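Local coordinates for MS5a (Brassica napus, PDB 6L77), which is of unknown function but is linked to meiosis, and has cystatin-like folds that appear to enhance papain in a non-canonical way, at residues H136-L141 and V208-E213; G79-T84 and M143-F148. All blocks are in the same frame, centred on the assembly; numbering follows the deposited sequence.

Interaction 1 of 2, residues H136-L141 and V208-E213; sequences HDWIRL and VRRTVE
Trp138, in the first turn of helix 138-150, meets Arg210 of strand 201-212 in a cation-pi contact that ties helix to sheet in this cystatin-like fold. Along the strand, Val208 pairs through its backbone with Val188 of strand 186-195 and Arg209 forms a salt bridge with Asp104, before Arg210 turns toward the helix. The CA atoms of Trp138 and Arg210 are 11.2 Å apart, the nearest pair across the two segments, so two long side chains bridge the gap. In Arg210, CG is anti to the backbone N (chi1 -179°), and bends at the next two torsions bring the guanidinium over the indole. Its CZ stands 4.5 Å from the centroid of the six-membered ring of Trp138, 6° off the normal, yet the two planes are 64° apart, so the guanidinium comes edge-on, its NH2 end pointing onto the face of the indole. The buried group is also fixed by NE to Tyr142 OH and NH1 to Arg184 O. The indole is held at its rim by NE1 to Leu180 O. Arg210 NH2 sits 3.2 Å above the Trp138 plane, over its centre, while Ile139 CG1 lies 3.6 Å from that plane on the opposite face, toward the rim.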
# COMPACT_ATOMS: atom_id res chain seq x y z
N HIS A 136 0.60 -7.54 10.21
CA HIS A 136 0.96 -7.36 8.81
C HIS A 136 0.77 -5.89 8.45
O HIS A 136 -0.31 -5.49 8.02
CB HIS A 136 0.14 -8.29 7.93
CG HIS A 136 0.30 -9.74 8.29
ND1 HIS A 136 -0.49 -10.36 9.24
CD2 HIS A 136 1.21 -10.66 7.90
CE1 HIS A 136 -0.10 -11.61 9.38
NE2 HIS A 136 0.93 -11.82 8.58
N ASP A 137 1.83 -5.10 8.60
CA ASP A 137 1.69 -3.65 8.56
C ASP A 137 1.53 -3.08 7.16
O ASP A 137 1.37 -1.87 7.03
CB ASP A 137 2.88 -2.96 9.27
CG ASP A 137 4.24 -3.23 8.60
OD1 ASP A 137 4.30 -3.75 7.47
OD2 ASP A 137 5.26 -2.90 9.24
N TRP A 138 1.56 -3.91 6.11
CA TRP A 138 1.22 -3.37 4.80
C TRP A 138 -0.23 -2.91 4.75
O TRP A 138 -0.57 -2.06 3.93
CB TRP A 138 1.49 -4.40 3.70
CG TRP A 138 0.66 -5.67 3.73
CD1 TRP A 138 1.04 -6.89 4.24
CD2 TRP A 138 -0.66 -5.84 3.21
NE1 TRP A 138 0.03 -7.80 4.06
CE2 TRP A 138 -1.03 -7.19 3.43
CE3 TRP A 138 -1.57 -5.00 2.57
CZ2 TRP A 138 -2.27 -7.70 3.04
CZ3 TRP A 138 -2.80 -5.50 2.19
CH2 TRP A 138 -3.14 -6.85 2.42
N ILE A 139 -1.10 -3.44 5.61
CA ILE A 139 -2.47 -2.95 5.67
C ILE A 139 -2.47 -1.50 6.13
O ILE A 139 -3.09 -0.63 5.49
CB ILE A 139 -3.31 -3.86 6.58
CG1 ILE A 139 -3.44 -5.24 5.94
CG2 ILE A 139 -4.69 -3.25 6.88
CD1 ILE A 139 -4.09 -6.28 6.86
N ARG A 140 -1.75 -1.20 7.21
CA ARG A 140 -1.62 0.19 7.65
C ARG A 140 -0.98 1.06 6.58
O ARG A 140 -1.40 2.20 6.37
CB ARG A 140 -0.81 0.28 8.95
CG ARG A 140 -0.43 1.73 9.31
CD ARG A 140 0.12 1.86 10.72
NE ARG A 140 1.17 0.88 10.99
CZ ARG A 140 2.45 1.05 10.69
NH1 ARG A 140 2.85 2.17 10.09
NH2 ARG A 140 3.34 0.11 10.98
N LEU A 141 0.04 0.53 5.89
CA LEU A 141 0.66 1.27 4.79
C LEU A 141 -0.37 1.68 3.74
O LEU A 141 -0.39 2.84 3.29
CB LEU A 141 1.76 0.42 4.15
CG LEU A 141 2.43 1.04 2.91
CD1 LEU A 141 3.07 2.38 3.26
CD2 LEU A 141 3.47 0.10 2.37
N VAL A 208 -8.62 -0.53 -1.91
CA VAL A 208 -7.37 -0.59 -2.66
C VAL A 208 -7.23 -1.95 -3.32
O VAL A 208 -7.29 -2.98 -2.64
CB VAL A 208 -6.14 -0.33 -1.77
CG1 VAL A 208 -4.87 -0.39 -2.63
CG2 VAL A 208 -6.24 1.01 -1.06
N ARG A 209 -7.02 -1.97 -4.64
CA ARG A 209 -6.70 -3.21 -5.33
C ARG A 209 -5.19 -3.29 -5.56
O ARG A 209 -4.59 -2.38 -6.15
CB ARG A 209 -7.43 -3.33 -6.67
CG ARG A 209 -7.17 -4.69 -7.31
CD ARG A 209 -7.77 -4.80 -8.70
NE ARG A 209 -9.23 -4.75 -8.67
CZ ARG A 209 -9.96 -3.74 -9.13
NH1 ARG A 209 -9.37 -2.68 -9.68
NH2 ARG A 209 -11.28 -3.80 -9.06
N ARG A 210 -4.59 -4.38 -5.09
CA ARG A 210 -3.21 -4.72 -5.41
C ARG A 210 -3.21 -5.79 -6.49
O ARG A 210 -3.75 -6.88 -6.29
CB ARG A 210 -2.46 -5.23 -4.17
CG ARG A 210 -0.99 -5.59 -4.47
CD ARG A 210 -0.56 -6.83 -3.67
NE ARG A 210 -0.52 -6.57 -2.23
CZ ARG A 210 -0.61 -7.50 -1.29
NH1 ARG A 210 -0.77 -8.78 -1.62
NH2 ARG A 210 -0.54 -7.16 -0.00
N THR A 211 -2.59 -5.49 -7.62
CA THR A 211 -2.39 -6.51 -8.64
C THR A 211 -0.89 -6.70 -8.83
O THR A 211 -0.12 -5.74 -8.74
CB THR A 211 -3.08 -6.13 -9.96
OG1 THR A 211 -2.62 -4.85 -10.40
CG2 THR A 211 -4.57 -6.04 -9.74
N VAL A 212 -0.49 -7.95 -9.03
CA VAL A 212 0.91 -8.35 -9.07
C VAL A 212 1.16 -9.02 -10.41
O VAL A 212 0.42 -9.93 -10.80
CB VAL A 212 1.27 -9.30 -7.91
CG1 VAL A 212 2.76 -9.64 -7.94
CG2 VAL A 212 0.90 -8.67 -6.56
N GLU A 213 2.18 -8.56 -11.12
CA GLU A 213 2.48 -9.12 -12.44
C GLU A 213 3.09 -10.50 -12.28
O GLU A 213 4.09 -10.65 -11.55
CB GLU A 213 3.43 -8.19 -13.21
CG GLU A 213 3.31 -8.27 -14.72
CD GLU A 213 3.83 -9.58 -15.30
OE1 GLU A 213 3.29 -10.03 -16.34
OE2 GLU A 213 4.78 -10.16 -14.73

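Interaction 2 of 2, residues G79-T84 and M143-F148; sequences GQIDFT and MEISFF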
# COMPACT_ATOMS: atom_id res chain seq x y z
N GLY A 79 -4.55 12.43 -6.88
CA GLY A 79 -5.74 12.59 -6.05
C GLY A 79 -6.33 11.30 -5.54
O GLY A 79 -7.37 11.30 -4.87
N GLN A 80 -5.69 10.18 -5.87
CA GLN A 80 -6.10 8.87 -5.41
C GLN A 80 -4.92 7.94 -5.66
O GLN A 80 -4.00 8.28 -6.41
CB GLN A 80 -7.34 8.36 -6.15
CG GLN A 80 -7.02 7.88 -7.55
CD GLN A 80 -8.24 7.50 -8.34
OE1 GLN A 80 -8.81 8.32 -9.06
NE2 GLN A 80 -8.66 6.24 -8.23
N ILE A 81 -4.95 6.77 -5.03
CA ILE A 81 -3.89 5.79 -5.26
C ILE A 81 -3.96 5.31 -6.71
O ILE A 81 -4.99 4.82 -7.17
CB ILE A 81 -4.01 4.61 -4.29
CG1 ILE A 81 -3.70 5.07 -2.87
CG2 ILE A 81 -3.05 3.52 -4.71
CD1 ILE A 81 -3.72 3.92 -1.87
N ASP A 82 -2.85 5.45 -7.44
CA ASP A 82 -2.76 4.93 -8.81
C ASP A 82 -1.28 4.93 -9.20
O ASP A 82 -0.78 5.92 -9.73
CB ASP A 82 -3.60 5.76 -9.77
CG ASP A 82 -3.70 5.13 -11.14
OD1 ASP A 82 -3.06 4.08 -11.38
OD2 ASP A 82 -4.44 5.69 -11.98
N PHE A 83 -0.58 3.82 -8.92
CA PHE A 83 0.85 3.79 -9.21
C PHE A 83 1.33 2.35 -9.32
O PHE A 83 0.65 1.42 -8.86
CB PHE A 83 1.66 4.54 -8.15
CG PHE A 83 1.59 3.92 -6.76
CD1 PHE A 83 2.42 2.86 -6.42
CD2 PHE A 83 0.72 4.42 -5.81
CE1 PHE A 83 2.36 2.31 -5.15
CE2 PHE A 83 0.66 3.87 -4.54
CZ PHE A 83 1.48 2.82 -4.22
N THR A 84 2.52 2.17 -9.89
CA THR A 84 3.15 0.86 -10.03
C THR A 84 4.57 0.92 -9.52
O THR A 84 5.34 1.81 -9.91
CB THR A 84 3.16 0.41 -11.51
OG1 THR A 84 1.82 0.34 -12.00
CG2 THR A 84 3.82 -0.97 -11.64
N MSE A 143 -3.60 2.01 4.02
CA MSE A 143 -4.44 3.05 4.63
C MSE A 143 -3.75 4.42 4.63
O MSE A 143 -4.35 5.44 4.29
CB MSE A 143 -4.80 2.67 6.07
CG MSE A 143 -5.51 3.80 6.84
SE MSE A 143 -5.75 3.38 8.75
CE MSE A 143 -3.86 3.22 9.27
N GLU A 144 -2.47 4.43 5.02
CA GLU A 144 -1.75 5.70 5.09
C GLU A 144 -1.62 6.35 3.72
O GLU A 144 -1.79 7.57 3.59
CB GLU A 144 -0.38 5.48 5.72
CG GLU A 144 -0.49 5.19 7.21
CD GLU A 144 0.84 4.91 7.88
OE1 GLU A 144 1.86 4.77 7.16
OE2 GLU A 144 0.86 4.81 9.12
N ILE A 145 -1.34 5.56 2.68
CA ILE A 145 -1.26 6.13 1.34
C ILE A 145 -2.62 6.64 0.89
O ILE A 145 -2.72 7.69 0.24
CB ILE A 145 -0.67 5.09 0.36
CG1 ILE A 145 0.74 4.70 0.80
CG2 ILE A 145 -0.64 5.66 -1.05
CD1 ILE A 145 1.33 3.55 0.04
N SER A 146 -3.69 5.91 1.22
CA SER A 146 -5.03 6.36 0.89
C SER A 146 -5.36 7.68 1.57
O SER A 146 -5.90 8.60 0.95
CB SER A 146 -6.06 5.29 1.29
OG SER A 146 -5.80 4.06 0.63
N PHE A 147 -5.06 7.78 2.87
CA PHE A 147 -5.34 9.01 3.60
C PHE A 147 -4.55 10.18 3.02
O PHE A 147 -5.09 11.29 2.87
CB PHE A 147 -5.00 8.81 5.08
CG PHE A 147 -5.29 10.02 5.94
CD1 PHE A 147 -6.60 10.43 6.16
CD2 PHE A 147 -4.26 10.75 6.51
CE1 PHE A 147 -6.87 11.55 6.93
CE2 PHE A 147 -4.53 11.87 7.29
CZ PHE A 147 -5.83 12.27 7.49
N PHE A 148 -3.28 9.95 2.68
CA PHE A 148 -2.42 10.97 2.09
C PHE A 148 -3.01 11.52 0.80
O PHE A 148 -3.03 12.74 0.58
CB PHE A 148 -1.03 10.38 1.86
CG PHE A 148 -0.13 11.24 1.03
CD1 PHE A 148 0.39 12.42 1.55
CD2 PHE A 148 0.21 10.87 -0.26
CE1 PHE A 148 1.24 13.21 0.80
CE2 PHE A 148 1.05 11.66 -1.03
CZ PHE A 148 1.56 12.84 -0.50
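The backbones of Ile81 and Ser146 come nearest, with their CA atoms 6.3 Å apart, where the loop entering strand 82-88 passes a regular stretch of helix 138-150 (Phe147 N to Met143 O, 2.8 Å). Ile81 does most of the touching. Its CG1 arm lies beside the backbone N and runs on extended (chi2 -177°), which carries CD1 into the angle between two successive helix residues. On one of them, Ile145, the CG2 branch is met by both CG1 and CD1 of Ile81, each at 3.6 Å, and the two isoleucine side chains cross at about a right angle. On the other, Ser146, the hydroxyl OG lies 3.3 Å from Ile81 CD1. That apolar neighbour does not leave the buried oxygen without a partner, because Ser146 OG is hydrogen-bonded to the Tyr142 carbonyl one turn back in the same helix.

The same Ile145 methyl serves Phe83 as well. CG2 approaches near the plane of the phenyl ring, at its edge, 4.1 Å from CE2 of Phe83, so Ile145 uses no face of it; this ring also meets Tyr17. Both Ile81 and Phe83 rest on Leu221 of strand 219-227, and Ile145 touches Val20, so helix 12-29 adjoins the place where helix 138-150 packs on the sheet. With Ile145 and Ser146 of the helix against Ile81, at the entry to strand 82-88, and Phe83 within it, this is helix-on-sheet packing, consistent with the cystatin-like fold.

In the fold
The centres of the two interactions are about 11 Å apart, and both use helix 138-150, whose first turn serves interaction 1 and whose next turns serve interaction 2. They join where Val208 CG2 packs 3.5 Å from Ser146 OG and 3.9 Å from Ile81 CD1. In sequence the segments alternate: 79-84, 136-141, 143-148, 208-213. The sheet is two consecutive antiparallel meanders, paired through strands 82-88 and 219-227. Helix 138-150 follows the first strand of the later meander, and interaction 1 binds it to strand 201-212 there; interaction 2 reaches strand 82-88 and the loop leading into it, in the earlier one. One helix thus spans the junction, consistent with a single compact body for this C-terminal part of MS5.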